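Local coordinates for protein isomaltodextranase (Arthrobacter globiformis, PDB 5AWO) that hydrolyses (1->6)-alpha-D-glucosidic linkages in polysaccharides such as dextran, removing successive isomaltose units from the non-reducing chain ends, at residues Tyr40-Gly45 and Asp316-Ala320; Met333-Val337 and Val364-Asn368; Met336-Gly340 and Gly371-Lys375; Trp357-Glu363 and Arg437-His442; Asp392-Trp396 and Ala408-Ser413. The contacts are given in a common frame with arbitrary orientation. Residues are numbered along the deposited sequence.

The chain starts its catalytic barrel with strand 39-42. Contact 1 closes a loop of 270 residues by bringing 316-320, after barrel strand 312-314, back to 40-45. Contacts 2 and 3 follow, and both start from helix 326-339. Contact 2 pairs it with helix 362-370, and contact 3 joins its end to the loop that enters the C-terminal sheet. Contact 4 runs from 357-363 to 437-442. It crosses contacts 2 and 3, and ties the start of helix 362-370 to that sheet. Contact 5 is a hairpin nested inside the loop of contact 4. Met318 of contact 1 touches Met333 and Met336, and Ala338 packs on Ala408 and Trp396.

Contact 1. Residues Tyr40-Gly45 and Asp316-Ala320; sequences YWNIYG and DFMRA
Phe317 is the centre of this buried contact, followed in buried area by Tyr44 and Arg319. Residues 40-42 end a barrel strand, and helix begins at Tyr44. Residues 316-320 are irregular, with Phe317 and Met318 extended. The CA atoms of Asn42 and Phe317 lie 7.7 Å apart, those of Gly45 and Arg319 7.1 Å. Phe317 (chi1 m) points its ring between Tyr40, Asn42 and Tyr44. Its CD2 lies over one face of the Tyr44 ring, 3.5 Å from Tyr44 CG. The ring centroids are 5.0 Å apart, with planes at 42°. Phe317 CZ is 3.5 Å from Asn42 CG, and Phe317 CE1 is 3.7 Å from Tyr40 OH. Tyr44 (chi1 t) meets Arg319 at its ring edge, CD2 to CD 4.3 Å. Asn42 OD1 caps the turn, accepting from Tyr44 N at 2.9 Å. A water links Tyr40 OH (2.7 Å) to Asp316 O (3.0 Å). The site joins the C-terminal ends of two TIM-barrel strands. The Tyr44 side chain is about 8 Å from that of Asp201, the probable nucleophile. Tyr40 OH bonds Tyr197, and Tyr44 OH and Arg319 NH1 bond Asp271. Polar ends thus pair largely elsewhere, and the segments meet mainly by van der Waals packing round Phe317.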
# COMPACT_ATOMS: atom_id res chain seq x y z
N TYR A 40 3.94 -12.66 -2.34
CA TYR A 40 5.06 -13.01 -3.19
C TYR A 40 6.27 -13.51 -2.44
O TYR A 40 6.28 -13.46 -1.19
CB TYR A 40 5.42 -11.87 -4.16
CG TYR A 40 6.07 -10.60 -3.61
CD1 TYR A 40 5.31 -9.60 -3.01
CD2 TYR A 40 7.43 -10.36 -3.76
CE1 TYR A 40 5.90 -8.40 -2.61
CE2 TYR A 40 8.01 -9.18 -3.35
CZ TYR A 40 7.24 -8.20 -2.78
OH TYR A 40 7.84 -7.01 -2.40
N TRP A 41 7.25 -14.01 -3.18
CA TRP A 41 8.56 -14.35 -2.67
C TRP A 41 9.59 -13.51 -3.36
O TRP A 41 9.43 -13.16 -4.55
CB TRP A 41 8.88 -15.81 -2.95
CG TRP A 41 10.24 -16.26 -2.53
CD1 TRP A 41 10.62 -16.67 -1.27
CD2 TRP A 41 11.40 -16.37 -3.35
NE1 TRP A 41 11.94 -16.99 -1.27
CE2 TRP A 41 12.45 -16.84 -2.54
CE3 TRP A 41 11.65 -16.11 -4.71
CZ2 TRP A 41 13.74 -17.04 -3.02
CZ3 TRP A 41 12.93 -16.34 -5.20
CH2 TRP A 41 13.94 -16.81 -4.36
N ASN A 42 10.63 -13.14 -2.63
CA ASN A 42 11.72 -12.33 -3.17
C ASN A 42 13.07 -12.94 -2.84
O ASN A 42 13.24 -13.53 -1.78
CB ASN A 42 11.59 -10.90 -2.61
CG ASN A 42 12.60 -9.93 -3.23
OD1 ASN A 42 13.77 -9.93 -2.90
ND2 ASN A 42 12.11 -9.03 -4.12
N ILE A 43 14.03 -12.77 -3.75
CA ILE A 43 15.36 -13.33 -3.63
C ILE A 43 16.23 -12.69 -2.54
O ILE A 43 17.36 -13.10 -2.36
CB ILE A 43 16.15 -13.22 -4.98
CG1 ILE A 43 16.50 -11.76 -5.31
CG2 ILE A 43 15.39 -13.89 -6.11
CD1 ILE A 43 17.55 -11.58 -6.39
N TYR A 44 15.72 -11.70 -1.81
CA TYR A 44 16.55 -10.95 -0.85
C TYR A 44 17.16 -11.84 0.24
O TYR A 44 18.25 -11.56 0.68
CB TYR A 44 15.68 -9.89 -0.20
CG TYR A 44 16.36 -8.89 0.69
CD1 TYR A 44 16.90 -7.72 0.17
CD2 TYR A 44 16.41 -9.08 2.10
CE1 TYR A 44 17.49 -6.77 1.00
CE2 TYR A 44 16.97 -8.12 2.92
CZ TYR A 44 17.49 -6.98 2.38
OH TYR A 44 18.03 -6.03 3.21
N GLY A 45 16.48 -12.92 0.64
CA GLY A 45 17.02 -13.82 1.64
C GLY A 45 18.27 -14.53 1.19
O GLY A 45 19.09 -14.93 2.02
N ASP A 316 8.12 -4.28 3.49
CA ASP A 316 9.32 -4.95 2.99
C ASP A 316 9.23 -6.46 3.11
O ASP A 316 8.15 -7.02 2.81
CB ASP A 316 10.63 -4.35 3.53
CG ASP A 316 11.79 -4.52 2.57
OD1 ASP A 316 11.58 -4.29 1.36
OD2 ASP A 316 12.93 -4.80 3.05
N PHE A 317 10.29 -7.14 3.54
CA PHE A 317 10.38 -8.58 3.43
C PHE A 317 10.32 -9.25 4.78
O PHE A 317 10.87 -8.72 5.75
CB PHE A 317 11.70 -8.99 2.77
CG PHE A 317 11.90 -8.37 1.42
CD1 PHE A 317 10.90 -8.43 0.46
CD2 PHE A 317 13.08 -7.74 1.10
CE1 PHE A 317 11.08 -7.83 -0.80
CE2 PHE A 317 13.27 -7.17 -0.16
CZ PHE A 317 12.26 -7.19 -1.10
N MET A 318 9.58 -10.35 4.82
CA MET A 318 9.51 -11.21 6.00
C MET A 318 10.63 -12.25 5.95
O MET A 318 10.72 -13.02 4.99
CB MET A 318 8.14 -11.88 6.11
CG MET A 318 7.04 -10.88 6.37
SD MET A 318 5.43 -11.62 6.64
CE MET A 318 5.00 -12.06 4.96
N ARG A 319 11.45 -12.25 7.00
CA ARG A 319 12.59 -13.16 7.10
C ARG A 319 12.36 -14.01 8.38
O ARG A 319 12.84 -13.69 9.49
CB ARG A 319 13.90 -12.39 7.13
CG ARG A 319 14.14 -11.49 5.91
CD ARG A 319 15.60 -11.02 5.81
NE ARG A 319 16.42 -12.18 5.55
CZ ARG A 319 17.71 -12.32 5.86
NH1 ARG A 319 18.45 -11.32 6.31
NH2 ARG A 319 18.26 -13.51 5.65
N ALA A 320 11.50 -15.00 8.26
CA ALA A 320 10.98 -15.68 9.47
C ALA A 320 12.08 -16.26 10.33
O ALA A 320 12.03 -16.18 11.57
CB ALA A 320 9.99 -16.77 9.10
O HOH W 1 7.21 -6.18 0.07

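Contact 2. Residues Met333-Val337 and Val364-Asn368; sequences MNLMV and VLQLN
Two helical segments run nearly side by side. Their axes approach to 10.2 Å, and their N-to-C directions differ by 22° (signed crossing angle 22°). Both backbones are regular helix. The nearest CA pair is Val337 and Asn368, 6.2 Å apart. Val364 (chi1 t) comes first and points at the other helix. Its CG1 is 3.9 Å from Val337 CG2, 4.4 Å from Met333 CG and 4.4 Å from Asn334 OD1. The CA-to-CB bond of Leu365 points away, but with chi1 m and chi2 t its end swings back. Leu365 CD2 lies 3.9 Å from Met333 CE. Met333 reaches it with chi1 t, chi2 p and chi3 t. Leu367 (m, t) offers its CB to Val337 CG1 at 3.9 Å. Val337 (chi1 t) thus packs against both Val364 and Leu367, with Val337 CG1 also 4.3 Å from Val364 CG1, and buries the most area here. Asn368 closes the segment, with its N 4.5 Å from Val337 CG1. Its side chain bonds Arg39 and Gly37. Asn334 OD1 bonds Trp440 NE1. The contact is apolar helix-helix packing, away from the catalytic residues. Barrel strand 343-345 lies against both helices through Leu343, which touches Met333, Val337 and Asn368. Strand 460-466 of the C-terminal sheet meets them through Ile462, which touches Asn334 and Leu367.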
# COMPACT_ATOMS: atom_id res chain seq x y z
N MET A 333 4.13 -11.48 10.93
CA MET A 333 3.09 -11.74 9.94
C MET A 333 1.84 -10.93 10.27
O MET A 333 1.24 -10.29 9.40
CB MET A 333 2.76 -13.22 9.93
CG MET A 333 1.71 -13.64 8.92
SD MET A 333 2.30 -13.40 7.22
CE MET A 333 0.91 -14.04 6.28
N ASN A 334 1.47 -10.88 11.55
CA ASN A 334 0.26 -10.17 11.95
C ASN A 334 0.33 -8.67 11.64
O ASN A 334 -0.68 -8.04 11.26
CB ASN A 334 -0.01 -10.37 13.44
CG ASN A 334 -0.51 -11.75 13.80
OD1 ASN A 334 -0.98 -12.50 12.94
ND2 ASN A 334 -0.39 -12.11 15.08
N LEU A 335 1.51 -8.07 11.78
CA LEU A 335 1.65 -6.65 11.46
C LEU A 335 1.46 -6.40 9.98
O LEU A 335 0.77 -5.45 9.58
CB LEU A 335 3.04 -6.14 11.90
CG LEU A 335 3.31 -4.65 11.61
CD1 LEU A 335 2.34 -3.71 12.30
CD2 LEU A 335 4.77 -4.29 11.99
N MET A 336 2.08 -7.22 9.14
CA MET A 336 1.95 -7.03 7.69
C MET A 336 0.48 -7.16 7.28
O MET A 336 -0.04 -6.36 6.49
CB MET A 336 2.81 -8.04 6.90
CG MET A 336 4.30 -8.03 7.22
SD MET A 336 5.07 -6.42 6.94
CE MET A 336 6.74 -6.85 7.41
N VAL A 337 -0.18 -8.18 7.81
CA VAL A 337 -1.58 -8.40 7.47
C VAL A 337 -2.46 -7.25 8.00
O VAL A 337 -3.34 -6.71 7.29
CB VAL A 337 -2.09 -9.77 7.96
CG1 VAL A 337 -3.60 -9.90 7.83
CG2 VAL A 337 -1.36 -10.86 7.23
N VAL A 364 -5.71 -16.21 8.75
CA VAL A 364 -4.95 -14.97 8.69
C VAL A 364 -4.85 -14.52 7.24
O VAL A 364 -5.11 -13.36 6.93
CB VAL A 364 -3.58 -15.14 9.37
CG1 VAL A 364 -2.70 -13.93 9.14
CG2 VAL A 364 -3.74 -15.38 10.88
N LEU A 365 -4.55 -15.45 6.34
CA LEU A 365 -4.51 -15.12 4.91
C LEU A 365 -5.86 -14.60 4.42
O LEU A 365 -5.90 -13.72 3.54
CB LEU A 365 -4.05 -16.29 4.05
CG LEU A 365 -2.57 -16.68 4.22
CD1 LEU A 365 -2.28 -17.98 3.48
CD2 LEU A 365 -1.64 -15.56 3.78
N GLN A 366 -6.95 -15.15 4.95
CA GLN A 366 -8.25 -14.74 4.47
C GLN A 366 -8.45 -13.26 4.68
O GLN A 366 -9.12 -12.61 3.86
CB GLN A 366 -9.35 -15.55 5.13
CG GLN A 366 -10.69 -15.42 4.43
CD GLN A 366 -10.69 -16.05 3.06
OE1 GLN A 366 -10.25 -17.18 2.91
NE2 GLN A 366 -11.14 -15.30 2.05
N LEU A 367 -7.89 -12.67 5.74
CA LEU A 367 -7.97 -11.22 5.93
C LEU A 367 -7.34 -10.46 4.75
O LEU A 367 -7.89 -9.50 4.21
CB LEU A 367 -7.30 -10.78 7.23
CG LEU A 367 -8.00 -11.18 8.53
CD1 LEU A 367 -7.13 -10.87 9.74
CD2 LEU A 367 -9.36 -10.52 8.70
N ASN A 368 -6.18 -10.93 4.33
CA ASN A 368 -5.52 -10.38 3.15
C ASN A 368 -6.33 -10.57 1.87
O ASN A 368 -6.52 -9.63 1.10
CB ASN A 368 -4.09 -10.90 3.02
CG ASN A 368 -3.50 -10.68 1.63
OD1 ASN A 368 -3.76 -11.45 0.73
ND2 ASN A 368 -2.69 -9.64 1.46

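Contact 3. Residues Met336-Gly340 and Gly371-Lys375; sequences MVAAG and GLVGK
Helix 326-339 ends at this contact, and the loop 371-374, leading into strand 375-378, passes across its last turn. Gly340 (phi/psi 74/19) and Gly371 (90/38) each terminate a helix with a Schellman motif. Leu372 is the main side chain. It points toward the helix with chi1 t and chi2 p. This sets its CD2 3.7 Å from Val337 O, 4.2 Å from Ala338 CA and 4.4 Å from Val337 CG1, with Val337 also at chi1 t. Val373 (chi1 t) has its CA-to-CB bond turned away, yet its CG1 is 4.0 Å from Ala339 O. Residues 372-374 are extended. The CA atoms of Gly340 and Val373 are 4.2 Å apart, those of Ala339 and Gly374 4.9 Å. At Gly340 and Gly374 there is no room for a side chain. A CB on Gly340 would clash with Leu372 O, and one on Gly374 would clash with Ala338 O. Gly374 N donates to Ala338 O at 2.8 Å. One water donates to Val337 O and Leu372 O, both at 2.8 Å. Another donates to Ala339 O (2.7 Å) and Gly374 O (3.1 Å). Carbonyls of the helix end thus gain partners from the loop and from water. Leu372 also touches Leu367 of helix 362-370, and Ala339 touches Phe299 of helix 295-302. Lys375 then starts strand 375-378, pairing with Ala397 in the C-terminal sheet.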
# COMPACT_ATOMS: atom_id res chain seq x y z
N MET A 336 2.08 -7.22 9.14
CA MET A 336 1.95 -7.03 7.69
C MET A 336 0.48 -7.16 7.28
O MET A 336 -0.04 -6.36 6.49
CB MET A 336 2.81 -8.04 6.90
CG MET A 336 4.30 -8.03 7.22
SD MET A 336 5.07 -6.42 6.94
CE MET A 336 6.74 -6.85 7.41
N VAL A 337 -0.18 -8.18 7.81
CA VAL A 337 -1.58 -8.40 7.47
C VAL A 337 -2.46 -7.25 8.00
O VAL A 337 -3.34 -6.71 7.29
CB VAL A 337 -2.09 -9.77 7.96
CG1 VAL A 337 -3.60 -9.90 7.83
CG2 VAL A 337 -1.36 -10.86 7.23
N ALA A 338 -2.26 -6.85 9.25
CA ALA A 338 -3.05 -5.76 9.84
C ALA A 338 -2.98 -4.51 8.98
O ALA A 338 -3.99 -3.79 8.81
CB ALA A 338 -2.59 -5.46 11.25
N ALA A 339 -1.81 -4.22 8.43
CA ALA A 339 -1.60 -2.99 7.71
C ALA A 339 -1.98 -3.07 6.22
O ALA A 339 -1.94 -2.05 5.51
CB ALA A 339 -0.15 -2.55 7.86
N GLY A 340 -2.40 -4.24 5.74
CA GLY A 340 -2.72 -4.41 4.33
C GLY A 340 -1.53 -4.47 3.42
O GLY A 340 -1.63 -4.32 2.20
N GLY A 371 -9.21 -8.23 1.65
CA GLY A 371 -8.82 -6.82 1.44
C GLY A 371 -8.78 -5.98 2.69
O GLY A 371 -9.16 -4.80 2.69
N LEU A 372 -8.32 -6.59 3.81
CA LEU A 372 -8.12 -5.83 5.01
C LEU A 372 -7.00 -4.81 4.84
O LEU A 372 -5.88 -5.15 4.47
CB LEU A 372 -7.74 -6.75 6.17
CG LEU A 372 -7.40 -6.02 7.48
CD1 LEU A 372 -8.63 -5.31 8.05
CD2 LEU A 372 -6.81 -7.00 8.49
N VAL A 373 -7.33 -3.57 5.14
CA VAL A 373 -6.34 -2.49 5.28
C VAL A 373 -6.64 -1.79 6.61
O VAL A 373 -7.59 -1.00 6.69
CB VAL A 373 -6.40 -1.47 4.11
CG1 VAL A 373 -5.36 -0.37 4.29
CG2 VAL A 373 -6.23 -2.18 2.78
N GLY A 374 -5.88 -2.12 7.65
CA GLY A 374 -6.10 -1.55 8.98
C GLY A 374 -5.50 -0.17 9.11
O GLY A 374 -4.62 0.22 8.31
N LYS A 375 -6.02 0.55 10.10
CA LYS A 375 -5.39 1.74 10.63
C LYS A 375 -5.02 1.48 12.08
O LYS A 375 -5.69 0.73 12.77
CB LYS A 375 -6.30 2.98 10.52
CG LYS A 375 -6.19 3.68 9.16
CD LYS A 375 -7.17 4.85 9.01
CE LYS A 375 -6.84 5.78 7.84
NZ LYS A 375 -6.95 5.11 6.53
O HOH W 2 -4.31 -7.48 4.79
O HOH W 3 -1.91 0.28 6.89

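Contact 4. Residues Trp357-Glu363 and Arg437-His442; sequences WVYTNKE and RDLWEH
Glu363, in the first turn of helix 362-370, meets Arg437 at the end of strand 434-438 and His442 in the loop that follows. Its side chain (chi1 m, chi2 t) forms a two-pronged salt bridge with Arg437, whose chi1 to chi3 are all t. Arg437 NE donates to Glu363 OE1 at 2.7 Å, and Arg437 NH2 to Glu363 OE2 at 2.9 Å. His442 ND1 also donates to Glu363 OE2, at 2.7 Å. Asn361 (chi1 t) is the N-cap. Its OD1 accepts from Val364 N and, weakly, from Glu363 N at 2.9 Å. Asn361 ND2 donates to Leu439 O at 2.9 Å. Asn361 CB lies 4.2 Å from the centroid of the Trp440 six-membered ring, a CH-pi contact. Trp440 (chi1 m) reaches Trp357, CZ3 to CZ3 3.7 Å, and its NE1 bonds Asn334. The backbone leaves strand 434-438 through an Asx motif. Asp438 OD1 accepts from Trp440 N (3.1 Å) and Glu441 N (3.0 Å). The nearest CA pairs are Glu363 with Leu439 (5.9 Å) and Asn361 with Trp440 (7.7 Å). Both Glu363 carboxylate oxygens are satisfied across the interface, so the ion pair, the His442 bond and the Asn361 ND2 bond join the catalytic barrel to the C-terminal domain, while Asn361 OD1 caps the helix.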
# COMPACT_ATOMS: atom_id res chain seq x y z
N TRP A 357 4.68 -22.63 8.35
CA TRP A 357 3.41 -22.35 9.00
C TRP A 357 3.09 -20.85 9.22
O TRP A 357 1.94 -20.44 9.24
CB TRP A 357 3.34 -23.11 10.35
CG TRP A 357 4.41 -22.63 11.31
CD1 TRP A 357 5.68 -23.14 11.45
CD2 TRP A 357 4.31 -21.54 12.21
NE1 TRP A 357 6.37 -22.41 12.37
CE2 TRP A 357 5.56 -21.42 12.85
CE3 TRP A 357 3.29 -20.63 12.52
CZ2 TRP A 357 5.80 -20.45 13.82
CZ3 TRP A 357 3.54 -19.65 13.47
CH2 TRP A 357 4.80 -19.57 14.11
N VAL A 358 4.13 -20.03 9.40
CA VAL A 358 3.98 -18.58 9.66
C VAL A 358 3.13 -17.93 8.56
O VAL A 358 2.30 -17.03 8.79
CB VAL A 358 5.39 -17.88 9.69
CG1 VAL A 358 5.29 -16.34 9.79
CG2 VAL A 358 6.24 -18.42 10.85
N TYR A 359 3.36 -18.42 7.35
CA TYR A 359 2.87 -17.80 6.14
C TYR A 359 1.57 -18.42 5.63
O TYR A 359 0.92 -17.87 4.74
CB TYR A 359 3.94 -17.93 5.07
CG TYR A 359 5.23 -17.24 5.43
CD1 TYR A 359 5.24 -15.89 5.82
CD2 TYR A 359 6.44 -17.90 5.40
CE1 TYR A 359 6.41 -15.23 6.12
CE2 TYR A 359 7.63 -17.25 5.70
CZ TYR A 359 7.61 -15.92 6.07
OH TYR A 359 8.79 -15.26 6.35
N THR A 360 1.19 -19.57 6.19
CA THR A 360 0.14 -20.41 5.60
C THR A 360 -1.06 -20.65 6.52
O THR A 360 -1.79 -21.64 6.35
CB THR A 360 0.73 -21.74 5.10
OG1 THR A 360 1.29 -22.45 6.21
CG2 THR A 360 1.79 -21.48 4.03
N ASN A 361 -1.30 -19.77 7.49
CA ASN A 361 -2.53 -19.83 8.28
C ASN A 361 -3.67 -19.28 7.42
O ASN A 361 -3.71 -18.10 7.09
CB ASN A 361 -2.35 -19.02 9.57
CG ASN A 361 -3.60 -18.96 10.43
OD1 ASN A 361 -4.73 -18.98 9.94
ND2 ASN A 361 -3.40 -18.81 11.71
N LYS A 362 -4.56 -20.18 7.01
CA LYS A 362 -5.61 -19.82 6.06
C LYS A 362 -6.51 -18.71 6.58
O LYS A 362 -6.97 -17.87 5.79
CB LYS A 362 -6.43 -21.07 5.67
CG LYS A 362 -5.65 -22.05 4.79
CD LYS A 362 -6.25 -23.46 4.85
CE LYS A 362 -5.32 -24.53 4.25
NZ LYS A 362 -4.31 -25.16 5.17
N GLU A 363 -6.78 -18.66 7.89
CA GLU A 363 -7.66 -17.65 8.43
C GLU A 363 -7.01 -16.26 8.44
O GLU A 363 -7.65 -15.26 8.21
CB GLU A 363 -8.14 -18.01 9.84
CG GLU A 363 -8.85 -19.35 9.89
CD GLU A 363 -9.78 -19.43 11.08
OE1 GLU A 363 -10.75 -18.66 11.14
OE2 GLU A 363 -9.51 -20.25 11.99
N ARG A 437 -13.39 -14.16 16.69
CA ARG A 437 -12.65 -15.39 16.47
C ARG A 437 -11.15 -15.07 16.53
O ARG A 437 -10.67 -14.18 15.82
CB ARG A 437 -13.00 -15.97 15.11
CG ARG A 437 -12.41 -17.31 14.85
CD ARG A 437 -12.99 -17.99 13.60
NE ARG A 437 -12.22 -19.17 13.31
CZ ARG A 437 -12.43 -20.37 13.86
NH1 ARG A 437 -13.48 -20.56 14.66
NH2 ARG A 437 -11.63 -21.38 13.56
N ASP A 438 -10.43 -15.81 17.38
CA ASP A 438 -8.96 -15.74 17.49
C ASP A 438 -8.36 -16.61 16.38
O ASP A 438 -8.61 -17.80 16.29
CB ASP A 438 -8.54 -16.23 18.88
CG ASP A 438 -7.05 -16.17 19.12
OD1 ASP A 438 -6.31 -16.44 18.18
OD2 ASP A 438 -6.65 -15.88 20.27
N LEU A 439 -7.62 -15.97 15.46
CA LEU A 439 -7.23 -16.63 14.23
C LEU A 439 -5.96 -17.48 14.33
O LEU A 439 -5.69 -18.25 13.43
CB LEU A 439 -7.05 -15.63 13.08
CG LEU A 439 -8.25 -14.73 12.84
CD1 LEU A 439 -8.02 -13.84 11.65
CD2 LEU A 439 -9.54 -15.52 12.65
N TRP A 440 -5.25 -17.39 15.45
CA TRP A 440 -4.12 -18.32 15.69
C TRP A 440 -4.53 -19.47 16.60
O TRP A 440 -4.03 -20.59 16.43
CB TRP A 440 -2.89 -17.58 16.25
CG TRP A 440 -2.18 -16.82 15.19
CD1 TRP A 440 -2.26 -15.48 14.96
CD2 TRP A 440 -1.32 -17.35 14.17
NE1 TRP A 440 -1.49 -15.14 13.87
CE2 TRP A 440 -0.92 -16.27 13.36
CE3 TRP A 440 -0.87 -18.64 13.85
CZ2 TRP A 440 -0.07 -16.45 12.27
CZ3 TRP A 440 -0.04 -18.81 12.77
CH2 TRP A 440 0.35 -17.73 11.99
N GLU A 441 -5.45 -19.23 17.54
CA GLU A 441 -6.06 -20.33 18.30
C GLU A 441 -7.08 -21.08 17.43
O GLU A 441 -7.42 -22.22 17.73
CB GLU A 441 -6.73 -19.83 19.57
CG GLU A 441 -5.76 -19.25 20.59
CD GLU A 441 -6.43 -18.88 21.91
OE1 GLU A 441 -7.66 -18.95 22.02
OE2 GLU A 441 -5.73 -18.47 22.89
N HIS A 442 -7.57 -20.44 16.36
CA HIS A 442 -8.66 -20.99 15.57
C HIS A 442 -9.84 -21.30 16.50
O HIS A 442 -10.35 -22.42 16.51
CB HIS A 442 -8.23 -22.20 14.74
CG HIS A 442 -7.03 -21.95 13.90
ND1 HIS A 442 -7.10 -21.23 12.73
CD2 HIS A 442 -5.74 -22.29 14.07
CE1 HIS A 442 -5.89 -21.16 12.20
NE2 HIS A 442 -5.05 -21.79 12.99

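Contact 5. Residues Asp392-Trp396 and Ala408-Ser413; sequences DTERW and ALFNRS
Side chains extend this hairpin's bonding past the paired strands. Glu394 (chi1 m, chi2 t) reaches along the other segment, and its OE2 accepts from Arg412 N at 2.8 Å. Arg412 NH1 returns to Thr393 OG1 at 2.9 Å. A water donates to Glu394 OE2 (2.7 Å) and Asn411 OD1 (2.8 Å). Arg412 NE also bonds Ser279, and Asn411 ND2 bonds Glu416 O. Glu394 OE1 pairs with Lys420. A type I turn, Asp392-Arg395, changes the chain's direction, and Asp392 OD1 accepts from Glu394 N at 2.9 Å. The strands 395-399 and 405-410 form an antiparallel hairpin in the C-terminal beta-sandwich domain. Arg395-Leu409 is a non-hydrogen-bonded pair (CA-CA 4.8 Å). Trp396-Ala408 is hydrogen-bonded, with Trp396 N to Ala408 O and Ala408 N to Trp396 O both 2.9 Å. Phe410 N donates to Glu394 O at 2.9 Å. Trp396 and Phe410 (both chi1 m) meet obliquely, with Trp396 CD1 3.8 Å from Phe410 CE2. Ala408 and Trp396 touch Ala338 of helix 326-339.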
# COMPACT_ATOMS: atom_id res chain seq x y z
N ASP A 392 -1.74 4.89 17.77
CA ASP A 392 -1.27 3.76 18.59
C ASP A 392 -0.68 2.68 17.69
O ASP A 392 -1.40 1.97 17.02
CB ASP A 392 -2.43 3.21 19.40
CG ASP A 392 -1.99 2.30 20.51
OD1 ASP A 392 -0.90 1.66 20.38
OD2 ASP A 392 -2.71 2.19 21.53
N THR A 393 0.65 2.53 17.75
CA THR A 393 1.34 1.53 16.94
C THR A 393 0.96 0.09 17.29
O THR A 393 1.20 -0.80 16.49
CB THR A 393 2.89 1.62 17.05
OG1 THR A 393 3.31 1.29 18.39
CG2 THR A 393 3.40 2.98 16.65
N GLU A 394 0.35 -0.14 18.46
CA GLU A 394 0.14 -1.47 19.00
C GLU A 394 -1.29 -1.98 18.92
O GLU A 394 -1.57 -3.09 19.33
CB GLU A 394 0.63 -1.51 20.43
CG GLU A 394 2.13 -1.34 20.55
CD GLU A 394 2.56 -1.32 21.99
OE1 GLU A 394 2.14 -0.41 22.75
OE2 GLU A 394 3.34 -2.23 22.39
N ARG A 395 -2.22 -1.17 18.41
CA ARG A 395 -3.61 -1.60 18.25
C ARG A 395 -4.12 -1.16 16.89
O ARG A 395 -4.15 0.06 16.60
CB ARG A 395 -4.48 -1.00 19.36
CG ARG A 395 -4.09 -1.52 20.74
CD ARG A 395 -5.04 -1.03 21.84
NE ARG A 395 -4.83 0.39 22.06
CZ ARG A 395 -5.70 1.23 22.60
NH1 ARG A 395 -6.90 0.84 23.01
NH2 ARG A 395 -5.34 2.50 22.75
N TRP A 396 -4.53 -2.13 16.10
CA TRP A 396 -4.90 -1.93 14.68
C TRP A 396 -6.28 -2.51 14.39
O TRP A 396 -6.64 -3.55 14.94
CB TRP A 396 -3.89 -2.64 13.77
CG TRP A 396 -2.59 -1.90 13.67
CD1 TRP A 396 -1.61 -1.80 14.62
CD2 TRP A 396 -2.16 -1.13 12.56
NE1 TRP A 396 -0.60 -1.00 14.16
CE2 TRP A 396 -0.92 -0.56 12.91
CE3 TRP A 396 -2.71 -0.83 11.32
CZ2 TRP A 396 -0.22 0.28 12.03
CZ3 TRP A 396 -2.02 -0.01 10.46
CH2 TRP A 396 -0.79 0.54 10.82
N ALA A 408 -6.07 -6.36 15.35
CA ALA A 408 -4.75 -6.90 15.76
C ALA A 408 -4.19 -6.12 16.93
O ALA A 408 -4.26 -4.89 16.97
CB ALA A 408 -3.80 -6.89 14.58
N LEU A 409 -3.67 -6.86 17.91
CA LEU A 409 -3.18 -6.31 19.16
C LEU A 409 -1.71 -6.76 19.32
O LEU A 409 -1.41 -7.93 19.06
CB LEU A 409 -4.00 -6.81 20.32
CG LEU A 409 -5.51 -6.62 20.24
CD1 LEU A 409 -6.21 -7.35 21.37
CD2 LEU A 409 -5.91 -5.17 20.24
N PHE A 410 -0.84 -5.82 19.71
CA PHE A 410 0.61 -6.07 19.74
C PHE A 410 1.18 -5.62 21.07
O PHE A 410 0.74 -4.64 21.64
CB PHE A 410 1.30 -5.29 18.62
CG PHE A 410 0.86 -5.67 17.24
CD1 PHE A 410 1.49 -6.69 16.55
CD2 PHE A 410 -0.18 -4.99 16.62
CE1 PHE A 410 1.06 -7.09 15.31
CE2 PHE A 410 -0.56 -5.35 15.35
CZ PHE A 410 0.04 -6.39 14.68
N ASN A 411 2.21 -6.33 21.52
CA ASN A 411 3.01 -5.90 22.68
C ASN A 411 4.47 -5.77 22.32
O ASN A 411 5.20 -6.76 22.26
CB ASN A 411 2.85 -6.84 23.87
CG ASN A 411 3.70 -6.41 25.05
OD1 ASN A 411 4.19 -5.27 25.10
ND2 ASN A 411 3.86 -7.29 26.01
N ARG A 412 4.89 -4.51 22.11
CA ARG A 412 6.26 -4.20 21.74
C ARG A 412 7.22 -4.07 22.93
O ARG A 412 8.43 -3.82 22.73
CB ARG A 412 6.27 -2.96 20.86
CG ARG A 412 5.50 -3.10 19.56
CD ARG A 412 5.38 -1.80 18.79
NE ARG A 412 6.70 -1.35 18.34
CZ ARG A 412 7.05 -0.09 18.15
NH1 ARG A 412 6.18 0.90 18.30
NH2 ARG A 412 8.31 0.16 17.84
N SER A 413 6.75 -4.25 24.17
CA SER A 413 7.67 -4.27 25.29
C SER A 413 8.63 -5.46 25.13
O SER A 413 8.23 -6.56 24.71
CB SER A 413 6.92 -4.44 26.60
OG SER A 413 7.83 -4.56 27.69
O HOH W 4 3.12 -2.68 25.08